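Long-range contact in ribonucleoside-diphosphate reductase small chain 2 (PDB 1JK0), which forms part of yeast ribonucleotide reductase, which makes deoxyribonucleotides for DNA synthesis, and is required for the partner small subunit to fold and for assembly with the large subunits: residues Gln78-Ser89 with Gln190-Leu200. Residues are numbered along the deposited sequence; the frame is centred on the assembly and turned at random.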
loop_
_atom_site.group_PDB
_atom_site.type_symbol
_atom_site.label_atom_id
_atom_site.label_comp_id
_atom_site.label_asym_id
_atom_site.label_seq_id
_atom_site.Cartn_x
_atom_site.Cartn_y
_atom_site.Cartn_z
ATOM N N GLN B 78 -20.224 -16.991 29.333
ATOM C CA GLN B 78 -19.986 -17.092 27.895
ATOM C C GLN B 78 -19.766 -15.695 27.334
ATOM O O GLN B 78 -19.184 -15.524 26.269
ATOM C CB GLN B 78 -21.179 -17.741 27.189
ATOM C CG GLN B 78 -21.342 -19.217 27.457
ATOM C CD GLN B 78 -22.495 -19.824 26.685
ATOM O OE1 GLN B 78 -23.619 -19.320 26.716
ATOM N NE2 GLN B 78 -22.225 -20.923 25.997
ATOM N N LYS B 79 -20.255 -14.696 28.057
ATOM C CA LYS B 79 -20.102 -13.305 27.657
ATOM C C LYS B 79 -18.683 -12.851 27.993
ATOM O O LYS B 79 -18.100 -12.005 27.314
ATOM C CB LYS B 79 -21.108 -12.435 28.408
ATOM C CG LYS B 79 -22.555 -12.687 28.027
ATOM C CD LYS B 79 -23.511 -11.963 28.976
ATOM C CE LYS B 79 -24.952 -12.064 28.491
ATOM N NZ LYS B 79 -25.307 -13.451 28.076
ATOM N N THR B 80 -18.134 -13.428 29.055
ATOM C CA THR B 80 -16.790 -13.093 29.492
ATOM C C THR B 80 -15.782 -13.674 28.499
ATOM O O THR B 80 -14.749 -13.064 28.217
ATOM C CB THR B 80 -16.530 -13.650 30.908
ATOM O OG1 THR B 80 -17.608 -13.263 31.772
ATOM C CG2 THR B 80 -15.225 -13.101 31.471
ATOM N N TYR B 81 -16.100 -14.849 27.963
ATOM C CA TYR B 81 -15.240 -15.525 26.996
ATOM C C TYR B 81 -15.005 -14.630 25.793
ATOM O O TYR B 81 -13.908 -14.110 25.581
ATOM C CB TYR B 81 -15.900 -16.821 26.531
ATOM C CG TYR B 81 -15.069 -17.604 25.544
ATOM C CD1 TYR B 81 -13.718 -17.855 25.798
ATOM C CD2 TYR B 81 -15.630 -18.120 24.379
ATOM C CE1 TYR B 81 -12.940 -18.598 24.921
ATOM C CE2 TYR B 81 -14.861 -18.869 23.489
ATOM C CZ TYR B 81 -13.515 -19.102 23.769
ATOM O OH TYR B 81 -12.736 -19.831 22.906
ATOM N N ILE B 82 -16.057 -14.475 25.002
ATOM C CA ILE B 82 -16.037 -13.639 23.818
ATOM C C ILE B 82 -15.297 -12.345 24.122
ATOM O O ILE B 82 -14.573 -11.826 23.281
ATOM C CB ILE B 82 -17.471 -13.322 23.380
ATOM C CG1 ILE B 82 -18.178 -14.628 23.016
ATOM C CG2 ILE B 82 -17.471 -12.338 22.224
ATOM C CD1 ILE B 82 -19.651 -14.479 22.751
ATOM N N GLY B 83 -15.482 -11.836 25.335
ATOM C CA GLY B 83 -14.820 -10.609 25.736
ATOM C C GLY B 83 -13.332 -10.664 25.462
ATOM O O GLY B 83 -12.815 -9.851 24.703
ATOM N N ASN B 84 -12.641 -11.621 26.074
ATOM C CA ASN B 84 -11.199 -11.767 25.877
ATOM C C ASN B 84 -10.888 -12.126 24.419
ATOM O O ASN B 84 -9.975 -11.564 23.810
ATOM C CB ASN B 84 -10.644 -12.845 26.820
ATOM C CG ASN B 84 -10.872 -12.515 28.291
ATOM O OD1 ASN B 84 -10.333 -11.532 28.818
ATOM N ND2 ASN B 84 -11.677 -13.335 28.962
ATOM N N LEU B 85 -11.664 -13.066 23.874
ATOM C CA LEU B 85 -11.531 -13.529 22.488
ATOM C C LEU B 85 -11.368 -12.339 21.551
ATOM O O LEU B 85 -10.487 -12.325 20.692
ATOM C CB LEU B 85 -12.778 -14.324 22.092
ATOM C CG LEU B 85 -12.811 -15.090 20.768
ATOM C CD1 LEU B 85 -12.703 -14.136 19.591
ATOM C CD2 LEU B 85 -11.682 -16.099 20.757
ATOM N N LEU B 86 -12.233 -11.346 21.714
ATOM C CA LEU B 86 -12.166 -10.150 20.900
ATOM C C LEU B 86 -10.993 -9.326 21.391
ATOM O O LEU B 86 -10.126 -8.949 20.614
ATOM C CB LEU B 86 -13.456 -9.330 21.020
ATOM C CG LEU B 86 -14.779 -10.035 20.700
ATOM C CD1 LEU B 86 -15.918 -9.021 20.703
ATOM C CD2 LEU B 86 -14.680 -10.729 19.355
ATOM N N ALA B 87 -10.973 -9.070 22.695
ATOM C CA ALA B 87 -9.924 -8.273 23.329
ATOM C C ALA B 87 -8.514 -8.710 22.947
ATOM O O ALA B 87 -7.598 -7.890 22.893
ATOM C CB ALA B 87 -10.086 -8.303 24.839
ATOM N N LEU B 88 -8.328 -9.999 22.693
ATOM C CA LEU B 88 -7.010 -10.469 22.298
ATOM C C LEU B 88 -6.743 -9.954 20.881
ATOM O O LEU B 88 -5.922 -9.050 20.667
ATOM C CB LEU B 88 -6.965 -12.001 22.329
ATOM C CG LEU B 88 -7.016 -12.604 23.736
ATOM C CD1 LEU B 88 -7.068 -14.118 23.654
ATOM C CD2 LEU B 88 -5.792 -12.142 24.532
ATOM N N SER B 89 -7.477 -10.528 19.931
ATOM C CA SER B 89 -7.387 -10.196 18.513
ATOM C C SER B 89 -7.352 -8.693 18.231
ATOM O O SER B 89 -6.560 -8.213 17.418
ATOM C CB SER B 89 -8.585 -10.800 17.791
ATOM O OG SER B 89 -8.952 -12.040 18.366
ATOM N N GLN B 190 -4.081 -18.902 16.765
ATOM C CA GLN B 190 -5.502 -18.681 16.990
ATOM C C GLN B 190 -6.504 -19.714 16.472
ATOM O O GLN B 190 -7.697 -19.428 16.390
ATOM C CB GLN B 190 -5.870 -17.300 16.481
ATOM C CG GLN B 190 -5.118 -16.209 17.189
ATOM C CD GLN B 190 -5.433 -14.861 16.620
ATOM O OE1 GLN B 190 -5.133 -14.589 15.462
ATOM N NE2 GLN B 190 -6.055 -14.003 17.424
ATOM N N ALA B 191 -6.036 -20.916 16.140
ATOM C CA ALA B 191 -6.930 -21.962 15.651
ATOM C C ALA B 191 -7.994 -22.226 16.709
ATOM O O ALA B 191 -9.151 -22.525 16.391
ATOM C CB ALA B 191 -6.147 -23.239 15.356
ATOM N N GLY B 192 -7.585 -22.110 17.970
ATOM C CA GLY B 192 -8.505 -22.314 19.071
ATOM C C GLY B 192 -9.677 -21.357 18.974
ATOM O O GLY B 192 -10.831 -21.769 19.074
ATOM N N ASN B 193 -9.375 -20.077 18.771
ATOM C CA ASN B 193 -10.397 -19.035 18.655
ATOM C C ASN B 193 -11.499 -19.451 17.689
ATOM O O ASN B 193 -12.643 -19.671 18.091
ATOM C CB ASN B 193 -9.776 -17.725 18.152
ATOM C CG ASN B 193 -8.645 -17.222 19.045
ATOM O OD1 ASN B 193 -7.730 -17.976 19.406
ATOM N ND2 ASN B 193 -8.694 -15.934 19.391
ATOM N N TYR B 194 -11.145 -19.563 16.412
ATOM C CA TYR B 194 -12.101 -19.938 15.376
ATOM C C TYR B 194 -12.830 -21.225 15.739
ATOM O O TYR B 194 -14.048 -21.324 15.587
ATOM C CB TYR B 194 -11.385 -20.112 14.037
ATOM C CG TYR B 194 -10.371 -19.030 13.746
ATOM C CD1 TYR B 194 -9.047 -19.357 13.459
ATOM C CD2 TYR B 194 -10.730 -17.681 13.764
ATOM C CE1 TYR B 194 -8.102 -18.370 13.198
ATOM C CE2 TYR B 194 -9.787 -16.683 13.506
ATOM C CZ TYR B 194 -8.478 -17.038 13.224
ATOM O OH TYR B 194 -7.537 -16.072 12.962
ATOM N N ALA B 195 -12.077 -22.211 16.216
ATOM C CA ALA B 195 -12.653 -23.489 16.601
ATOM C C ALA B 195 -13.800 -23.251 17.585
ATOM O O ALA B 195 -14.848 -23.900 17.513
ATOM C CB ALA B 195 -11.582 -24.362 17.235
ATOM N N SER B 196 -13.599 -22.301 18.494
ATOM C CA SER B 196 -14.602 -21.969 19.506
ATOM C C SER B 196 -15.825 -21.312 18.906
ATOM O O SER B 196 -16.942 -21.805 19.065
ATOM C CB SER B 196 -14.013 -21.025 20.547
ATOM O OG SER B 196 -12.862 -21.590 21.145
ATOM N N MET B 197 -15.604 -20.190 18.226
ATOM C CA MET B 197 -16.683 -19.439 17.602
ATOM C C MET B 197 -17.449 -20.255 16.575
ATOM O O MET B 197 -18.630 -20.010 16.343
ATOM C CB MET B 197 -16.139 -18.160 16.968
ATOM C CG MET B 197 -15.648 -17.145 17.979
ATOM S SD MET B 197 -16.883 -16.772 19.245
ATOM C CE MET B 197 -16.114 -17.508 20.690
ATOM N N PHE B 198 -16.791 -21.222 15.950
ATOM C CA PHE B 198 -17.499 -22.051 14.986
ATOM C C PHE B 198 -18.546 -22.834 15.778
ATOM O O PHE B 198 -19.620 -23.170 15.270
ATOM C CB PHE B 198 -16.531 -22.996 14.254
ATOM C CG PHE B 198 -16.138 -22.519 12.871
ATOM C CD1 PHE B 198 -14.827 -22.148 12.589
ATOM C CD2 PHE B 198 -17.083 -22.446 11.849
ATOM C CE1 PHE B 198 -14.464 -21.714 11.309
ATOM C CE2 PHE B 198 -16.726 -22.012 10.564
ATOM C CZ PHE B 198 -15.419 -21.648 10.297
ATOM N N TRP B 199 -18.229 -23.107 17.039
ATOM C CA TRP B 199 -19.142 -23.823 17.914
ATOM C C TRP B 199 -20.279 -22.874 18.301
ATOM O O TRP B 199 -21.427 -23.059 17.890
ATOM C CB TRP B 199 -18.399 -24.312 19.168
ATOM C CG TRP B 199 -19.297 -24.900 20.229
ATOM C CD1 TRP B 199 -19.284 -24.603 21.566
ATOM C CD2 TRP B 199 -20.369 -25.844 20.040
ATOM N NE1 TRP B 199 -20.282 -25.294 22.215
ATOM C CE2 TRP B 199 -20.962 -26.063 21.304
ATOM C CE3 TRP B 199 -20.887 -26.524 18.923
ATOM C CZ2 TRP B 199 -22.049 -26.933 21.485
ATOM C CZ3 TRP B 199 -21.970 -27.391 19.103
ATOM C CH2 TRP B 199 -22.537 -27.585 20.377
ATOM N N LEU B 200 -19.944 -21.844 19.075
ATOM C CA LEU B 200 -20.915 -20.850 19.539
ATOM C C LEU B 200 -21.791 -20.276 18.427
ATOM O O LEU B 200 -22.843 -19.688 18.696
ATOM C CB LEU B 200 -20.188 -19.706 20.255
ATOM C CG LEU B 200 -21.020 -18.591 20.899
ATOM C CD1 LEU B 200 -21.917 -19.160 21.990
ATOM C CD2 LEU B 200 -20.080 -17.540 21.477
#
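Helix 78-89 runs obliquely antiparallel to helix 191-200, with Gln78 across from Leu200 and Ser89 across from Gln190, the axes 141° apart in direction and 11.3 Å at closest approach. Of the CA pairs facing each other, Leu85 and Asn193 are the closest, 6.8 Å apart. Tyr81 reaches across with CG anti to its own N (chi1 -179°), which carries the ring to the second helix. There its OH hydrogen-bonds Ser196 OG at 2.5 Å; either hydroxyl could donate, and Ser196 meets the ring at its edge. The bent chain of Met197 slides past the tyrosine in the opposite sense, bringing CE to 3.4 Å from Tyr81 CE2 and also close to Leu85 CG and Ile82 CG1. A phenylalanine in place of Tyr81 would remove the OH and would probably leave Ser196 OG without its mate on the other helix. Toward the Gln78 end, Ile82 and Leu200 cross at about a right angle, Ile82 CD1 lying 3.3 Å from Leu200 CD2. Toward the Ser89 end, Leu85 CD2 packs on Asn193, 3.3 Å from its ND2 and also close to its CB. Ser89 OG turns back to Leu85 O, 2.8 Å away and nearly in line with that C=O. Met197 also packs on Leu209 of helix 207-232. The pair is part of the helical, ferritin-like fold of the small-subunit family, and Ser89 touches the predicted active-site Tyr131 on helix 111-138.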